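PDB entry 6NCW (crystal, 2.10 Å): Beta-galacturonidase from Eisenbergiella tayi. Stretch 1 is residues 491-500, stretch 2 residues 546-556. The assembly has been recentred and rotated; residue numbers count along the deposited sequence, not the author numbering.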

ATOM      1  N   LEU A 491     -19.858   3.045 -10.413  1.00 19.43           N
ATOM      2  CA  LEU A 491     -20.909   2.265  -9.757  1.00 19.90           C
ATOM      3  C   LEU A 491     -22.131   3.127  -9.462  1.00 21.69           C
ATOM      4  O   LEU A 491     -23.269   2.669  -9.607  1.00 19.44           O
ATOM      5  N   LYS A 492     -21.919   4.387  -9.070  1.00 20.50           N
ATOM      6  CA  LYS A 492     -23.052   5.273  -8.827  1.00 21.45           C
ATOM      7  C   LYS A 492     -23.909   5.414 -10.086  1.00 21.64           C
ATOM      8  O   LYS A 492     -25.128   5.212 -10.052  1.00 19.86           O
ATOM      9  N   GLU A 493     -23.277   5.714 -11.221  1.00 22.02           N
ATOM     10  CA  GLU A 493     -24.022   5.852 -12.468  1.00 21.27           C
ATOM     11  C   GLU A 493     -24.625   4.526 -12.933  1.00 22.18           C
ATOM     12  O   GLU A 493     -25.752   4.496 -13.438  1.00 23.35           O
ATOM     13  N   GLN A 494     -23.876   3.429 -12.814  1.00 19.41           N
ATOM     14  CA  GLN A 494     -24.376   2.120 -13.252  1.00 20.40           C
ATOM     15  C   GLN A 494     -25.623   1.691 -12.487  1.00 18.67           C
ATOM     16  O   GLN A 494     -26.587   1.202 -13.085  1.00 18.26           O
ATOM     17  N   LEU A 495     -25.622   1.861 -11.161  1.00 19.81           N
ATOM     18  CA  LEU A 495     -26.746   1.385 -10.364  1.00 19.88           C
ATOM     19  C   LEU A 495     -27.965   2.275 -10.565  1.00 25.44           C
ATOM     20  O   LEU A 495     -29.103   1.784 -10.638  1.00 22.16           O
ATOM     21  N   GLN A 496     -27.743   3.589 -10.654  1.00 22.21           N
ATOM     22  CA  GLN A 496     -28.836   4.513 -10.921  1.00 24.29           C
ATOM     23  C   GLN A 496     -29.553   4.150 -12.219  1.00 25.91           C
ATOM     24  O   GLN A 496     -30.786   4.157 -12.275  1.00 25.76           O
ATOM     25  N   ALA A 497     -28.808   3.741 -13.247  1.00 22.37           N
ATOM     26  CA  ALA A 497     -29.447   3.414 -14.516  1.00 21.60           C
ATOM     27  C   ALA A 497     -30.236   2.106 -14.432  1.00 27.45           C
ATOM     28  O   ALA A 497     -31.385   2.052 -14.878  1.00 24.35           O
ATOM     29  N   VAL A 498     -29.646   1.038 -13.870  1.00 21.33           N
ATOM     30  CA  VAL A 498     -30.330  -0.259 -13.880  1.00 21.01           C
ATOM     31  C   VAL A 498     -31.628  -0.193 -13.077  1.00 23.03           C
ATOM     32  O   VAL A 498     -32.657  -0.728 -13.497  1.00 28.02           O
ATOM     33  N   PHE A 499     -31.612   0.481 -11.928  1.00 20.63           N
ATOM     34  CA  PHE A 499     -32.803   0.567 -11.094  1.00 25.47           C
ATOM     35  C   PHE A 499     -33.871   1.509 -11.646  1.00 26.53           C
ATOM     36  O   PHE A 499     -35.003   1.473 -11.160  1.00 31.10           O
ATOM     37  N   SER A 500     -33.560   2.335 -12.644  1.00 30.07           N
ATOM     38  CA  SER A 500     -34.567   3.163 -13.291  1.00 28.02           C
ATOM     39  C   SER A 500     -34.947   2.661 -14.681  1.00 33.04           C
ATOM     40  O   SER A 500     -35.765   3.296 -15.352  1.00 31.58           O
ATOM     41  N   GLU A 546     -19.397   2.266  -0.086  1.00 21.53           N
ATOM     42  CA  GLU A 546     -20.432   3.138   0.470  1.00 24.04           C
ATOM     43  C   GLU A 546     -21.441   3.568  -0.591  1.00 21.95           C
ATOM     44  O   GLU A 546     -22.598   3.841  -0.263  1.00 23.95           O
ATOM     45  N   VAL A 547     -21.029   3.605  -1.859  1.00 20.84           N
ATOM     46  CA  VAL A 547     -21.937   3.926  -2.958  1.00 23.14           C
ATOM     47  C   VAL A 547     -22.937   2.795  -3.184  1.00 23.92           C
ATOM     48  O   VAL A 547     -24.134   3.035  -3.403  1.00 23.56           O
ATOM     49  N   VAL A 548     -22.460   1.545  -3.165  1.00 24.49           N
ATOM     50  CA  VAL A 548     -23.352   0.396  -3.327  1.00 20.35           C
ATOM     51  C   VAL A 548     -24.306   0.299  -2.145  1.00 21.36           C
ATOM     52  O   VAL A 548     -25.507   0.064  -2.313  1.00 19.39           O
ATOM     53  N   LYS A 549     -23.783   0.476  -0.934  1.00 21.51           N
ATOM     54  CA  LYS A 549     -24.611   0.389   0.257  1.00 23.93           C
ATOM     55  C   LYS A 549     -25.717   1.438   0.229  1.00 26.27           C
ATOM     56  O   LYS A 549     -26.888   1.125   0.466  1.00 25.78           O
ATOM     57  N   ASP A 550     -25.369   2.690  -0.080  1.00 26.65           N
ATOM     58  CA  ASP A 550     -26.388   3.730  -0.195  1.00 27.72           C
ATOM     59  C   ASP A 550     -27.470   3.340  -1.188  1.00 29.60           C
ATOM     60  O   ASP A 550     -28.661   3.543  -0.928  1.00 30.87           O
ATOM     61  N   SER A 551     -27.077   2.784  -2.336  1.00 28.89           N
ATOM     62  CA  SER A 551     -28.055   2.414  -3.354  1.00 26.11           C
ATOM     63  C   SER A 551     -28.930   1.251  -2.896  1.00 26.98           C
ATOM     64  O   SER A 551     -30.161   1.340  -2.933  1.00 23.72           O
ATOM     65  N   TYR A 552     -28.309   0.148  -2.454  1.00 26.31           N
ATOM     66  CA  TYR A 552     -29.084  -1.052  -2.148  1.00 22.52           C
ATOM     67  C   TYR A 552     -29.930  -0.881  -0.885  1.00 26.07           C
ATOM     68  O   TYR A 552     -31.006  -1.476  -0.777  1.00 22.89           O
ATOM     69  N   ARG A 553     -29.447  -0.117   0.093  1.00 24.41           N
ATOM     70  CA  ARG A 553     -30.225   0.122   1.304  1.00 34.37           C
ATOM     71  C   ARG A 553     -31.412   1.055   1.075  1.00 33.15           C
ATOM     72  O   ARG A 553     -32.293   1.138   1.934  1.00 33.64           O
ATOM     73  N   SER A 554     -31.469   1.750  -0.055  1.00 28.38           N
ATOM     74  CA  SER A 554     -32.586   2.632  -0.349  1.00 32.51           C
ATOM     75  C   SER A 554     -33.711   1.922  -1.093  1.00 33.92           C
ATOM     76  O   SER A 554     -34.646   2.578  -1.564  1.00 33.16           O
ATOM     77  N   LEU A 555     -33.636   0.606  -1.233  1.00 26.28           N
ATOM     78  CA  LEU A 555     -34.605  -0.105  -2.040  1.00 29.03           C
ATOM     79  C   LEU A 555     -34.998  -1.366  -1.303  1.00 30.11           C
ATOM     80  O   LEU A 555     -34.191  -1.948  -0.574  1.00 27.33           O
ATOM     81  N   GLY A 556     -36.252  -1.774  -1.493  1.00 30.18           N
ATOM     82  CA  GLY A 556     -36.758  -2.973  -0.872  1.00 24.03           C
ATOM     83  C   GLY A 556     -36.613  -4.173  -1.784  1.00 26.02           C
ATOM     84  O   GLY A 556     -36.059  -4.100  -2.876  1.00 26.14           O
TER

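The most distinctive feature of this contact is the setting of the Phe-499 ring near the C-terminal end of both stretches: Leu-555 lies over one face, with CD1 of Leu-555 3.5 Å from the centroid of the Phe-499 ring and only 10° off the ring normal, a CH-pi contact, while Tyr-552 meets the same ring at its edge. The two aromatic rings touch rim to rim, neither over the face of the other, with centroids 5.9 Å apart and planes at 76°; their closest atoms are Phe-499 CZ and Tyr-552 CE1, at 3.6 Å. Ser-551 (chi1 t), which points toward stretch 1, also reaches this ring, its OG lying 3.6 Å from Phe-499 CE2, a van der Waals contact.

The rest of the interface is two helices running nearly parallel, their N-to-C directions 18° apart and their axes 9.6 Å apart at closest approach. The backbones diverge along the contact: CA of Lys-492 is 6.1 Å from CA of Val-547, CA of Leu-495 is 7.2 Å from CA of Ser-551, and CA of Phe-499 is 9.3 Å from CA of Leu-555. Val-547 reaches the backbone of stretch 1 where the gap is narrow, and the Phe-499 ring lies in the contact where the gap is wide.

At the narrow end Val-547 (chi1 t) points toward stretch 1 and sets CG1 against the helix backbone, 3.6 Å from N of Lys-492, and 4.1 Å from CB of Leu-491. Lys-492 contributes mainly the base of its side chain, CB lying 4.0 Å from Val-547 CG1; its chain is extended, all four chi angles t, and its end leads away from the contact. Leu-491 points toward stretch 2 with chi1 between wells at -93° and chi2 m, which brings CD1 to 4.2 Å from Val-548 CG2.

Leu-495, in the middle, is buried and points toward stretch 2 as an m, t rotamer. Its two methyls separate: CD1 packs 3.8 Å from Ser-551 CB and 4.1 Å from Val-548 CG2, while CD2 turns to Tyr-552, 3.9 Å from CE1. Val-548 (chi1 t) leaves its backbone sideways to the contact. So does Tyr-552 (chi1 m), but the end of its side chain comes nearer, so that its ring can meet both Leu-495 and Phe-499; its OH is hydrogen-bonded elsewhere in the structure.

Phe-499 points toward stretch 2 with chi1 m and chi2 at -50°. Leu-555, an m, t rotamer, follows the helical part of stretch 2 and still points toward stretch 1, its backbone extended (phi/psi -137/148). Just before it, Ser-554 (chi1 p) donates from OG to O of Ser-551 at 2.7 Å, folding its side chain back onto its own turn.

No hydrogen bond crosses between the stretches. The contact rests on apolar packing and the rings of Phe-499 and Tyr-552, burying 396 Å² summed over both sides, while Glu-493, Gln-494 and Lys-549 have their polar partners elsewhere in the structure.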

ATOM      1  CB  LEU A 491     -20.376   1.617  -8.479  1.00 20.39           C
ATOM      2  CG  LEU A 491     -19.824   0.182  -8.595  1.00 16.86           C
ATOM      3  CD1 LEU A 491     -20.950  -0.786  -8.923  1.00 15.18           C
ATOM      4  CD2 LEU A 491     -18.736   0.103  -9.667  1.00 14.33           C
ATOM      5  CB  LYS A 492     -22.546   6.636  -8.338  1.00 24.61           C
ATOM      6  CG  LYS A 492     -23.646   7.522  -7.766  1.00 30.89           C
ATOM      7  CD  LYS A 492     -23.120   8.896  -7.357  1.00 37.13           C
ATOM      8  CE  LYS A 492     -24.194   9.694  -6.606  1.00 43.50           C
ATOM      9  NZ  LYS A 492     -23.592  10.821  -5.822  1.00 51.18           N
ATOM     10  CB  GLU A 493     -23.117   6.422 -13.562  1.00 18.99           C
ATOM     11  CG  GLU A 493     -23.889   6.636 -14.864  1.00 29.65           C
ATOM     12  CD  GLU A 493     -23.035   7.110 -16.031  1.00 32.78           C
ATOM     13  OE1 GLU A 493     -21.836   7.402 -15.812  1.00 31.09           O
ATOM     14  OE2 GLU A 493     -23.578   7.176 -17.168  1.00 30.50           O
ATOM     15  CB  GLN A 494     -23.277   1.063 -13.104  1.00 18.16           C
ATOM     16  CG  GLN A 494     -22.163   1.243 -14.129  1.00 19.40           C
ATOM     17  CD  GLN A 494     -20.953   0.393 -13.826  1.00 19.11           C
ATOM     18  OE1 GLN A 494     -20.847  -0.171 -12.739  1.00 19.47           O
ATOM     19  NE2 GLN A 494     -20.034   0.286 -14.791  1.00 17.57           N
ATOM     20  CB  LEU A 495     -26.354   1.319  -8.881  1.00 18.30           C
ATOM     21  CG  LEU A 495     -25.367   0.191  -8.485  1.00 18.22           C
ATOM     22  CD1 LEU A 495     -24.961   0.302  -7.031  1.00 16.93           C
ATOM     23  CD2 LEU A 495     -25.937  -1.212  -8.732  1.00 16.82           C
ATOM     24  CB  GLN A 496     -28.292   5.946 -10.945  1.00 24.71           C
ATOM     25  CG  GLN A 496     -29.087   6.951 -11.758  1.00 37.48           C
ATOM     26  CD  GLN A 496     -30.456   7.280 -11.176  1.00 50.23           C
ATOM     27  OE1 GLN A 496     -30.650   7.278  -9.950  1.00 55.49           O
ATOM     28  NE2 GLN A 496     -31.423   7.570 -12.064  1.00 46.96           N
ATOM     29  CB  ALA A 497     -28.417   3.359 -15.640  1.00 21.39           C
ATOM     30  CB  VAL A 498     -29.403  -1.397 -13.373  1.00 24.72           C
ATOM     31  CG1 VAL A 498     -28.185  -1.543 -14.276  1.00 21.80           C
ATOM     32  CG2 VAL A 498     -28.948  -1.152 -11.947  1.00 20.88           C
ATOM     33  CB  PHE A 499     -32.404   0.983  -9.677  1.00 23.39           C
ATOM     34  CG  PHE A 499     -31.756  -0.123  -8.896  1.00 20.47           C
ATOM     35  CD1 PHE A 499     -32.354  -1.376  -8.828  1.00 24.01           C
ATOM     36  CD2 PHE A 499     -30.542   0.068  -8.272  1.00 21.19           C
ATOM     37  CE1 PHE A 499     -31.756  -2.425  -8.124  1.00 22.42           C
ATOM     38  CE2 PHE A 499     -29.928  -0.980  -7.563  1.00 26.27           C
ATOM     39  CZ  PHE A 499     -30.551  -2.225  -7.482  1.00 19.30           C
ATOM     40  CB  SER A 500     -34.090   4.618 -13.357  1.00 30.28           C
ATOM     41  OG  SER A 500     -32.941   4.743 -14.165  1.00 32.80           O
ATOM     42  CB  GLU A 546     -19.794   4.359   1.132  1.00 24.40           C
ATOM     43  CG  GLU A 546     -18.975   4.014   2.376  1.00 28.01           C
ATOM     44  CD  GLU A 546     -19.815   3.299   3.440  1.00 34.76           C
ATOM     45  OE1 GLU A 546     -19.371   2.249   3.976  1.00 32.70           O
ATOM     46  OE2 GLU A 546     -20.935   3.781   3.722  1.00 38.20           O
ATOM     47  CB  VAL A 547     -21.117   4.223  -4.229  1.00 23.34           C
ATOM     48  CG1 VAL A 547     -21.928   3.917  -5.490  1.00 28.54           C
ATOM     49  CG2 VAL A 547     -20.696   5.671  -4.246  1.00 30.63           C
ATOM     50  CB  VAL A 548     -22.537  -0.900  -3.498  1.00 18.90           C
ATOM     51  CG1 VAL A 548     -23.460  -2.096  -3.459  1.00 20.30           C
ATOM     52  CG2 VAL A 548     -21.753  -0.892  -4.832  1.00 17.90           C
ATOM     53  CB  LYS A 549     -23.721   0.537   1.489  1.00 22.36           C
ATOM     54  CG  LYS A 549     -24.418   0.487   2.828  1.00 28.26           C
ATOM     55  CD  LYS A 549     -23.344   0.470   3.916  1.00 29.91           C
ATOM     56  CE  LYS A 549     -23.936   0.334   5.303  1.00 32.24           C
ATOM     57  NZ  LYS A 549     -22.850   0.245   6.302  1.00 37.16           N
ATOM     58  CB  ASP A 550     -25.768   5.053  -0.625  1.00 25.02           C
ATOM     59  CG  ASP A 550     -24.951   5.704   0.474  1.00 31.74           C
ATOM     60  OD1 ASP A 550     -25.058   5.285   1.649  1.00 39.57           O
ATOM     61  OD2 ASP A 550     -24.176   6.633   0.147  1.00 40.08           O
ATOM     62  CB  SER A 551     -27.353   2.062  -4.662  1.00 27.27           C
ATOM     63  OG  SER A 551     -28.284   1.529  -5.585  1.00 25.20           O
ATOM     64  CB  TYR A 552     -28.160  -2.258  -1.993  1.00 20.25           C
ATOM     65  CG  TYR A 552     -27.715  -2.940  -3.277  1.00 19.32           C
ATOM     66  CD1 TYR A 552     -27.966  -2.385  -4.527  1.00 19.50           C
ATOM     67  CD2 TYR A 552     -27.050  -4.155  -3.226  1.00 20.67           C
ATOM     68  CE1 TYR A 552     -27.562  -3.028  -5.701  1.00 18.44           C
ATOM     69  CE2 TYR A 552     -26.634  -4.798  -4.385  1.00 19.61           C
ATOM     70  CZ  TYR A 552     -26.894  -4.239  -5.617  1.00 20.17           C
ATOM     71  OH  TYR A 552     -26.482  -4.904  -6.761  1.00 21.63           O
ATOM     72  CB  ARG A 553     -29.321   0.698   2.389  1.00 31.44           C
ATOM     73  CG  ARG A 553     -28.316  -0.287   2.938  1.00 30.57           C
ATOM     74  CD  ARG A 553     -28.684  -0.539   4.357  1.00 43.96           C
ATOM     75  NE  ARG A 553     -27.539  -0.733   5.225  1.00 41.85           N
ATOM     76  CZ  ARG A 553     -27.287  -1.883   5.837  1.00 45.07           C
ATOM     77  NH1 ARG A 553     -28.110  -2.915   5.641  1.00 41.48           N
ATOM     78  NH2 ARG A 553     -26.216  -2.000   6.626  1.00 35.62           N
ATOM     79  CB  SER A 554     -32.101   3.828  -1.163  1.00 28.40           C
ATOM     80  OG  SER A 554     -31.767   3.427  -2.477  1.00 28.51           O
ATOM     81  CB  LEU A 555     -34.047  -0.440  -3.427  1.00 33.70           C
ATOM     82  CG  LEU A 555     -33.905   0.720  -4.420  1.00 32.59           C
ATOM     83  CD1 LEU A 555     -33.047   0.281  -5.571  1.00 29.89           C
ATOM     84  CD2 LEU A 555     -35.257   1.177  -4.931  1.00 25.59           C
TER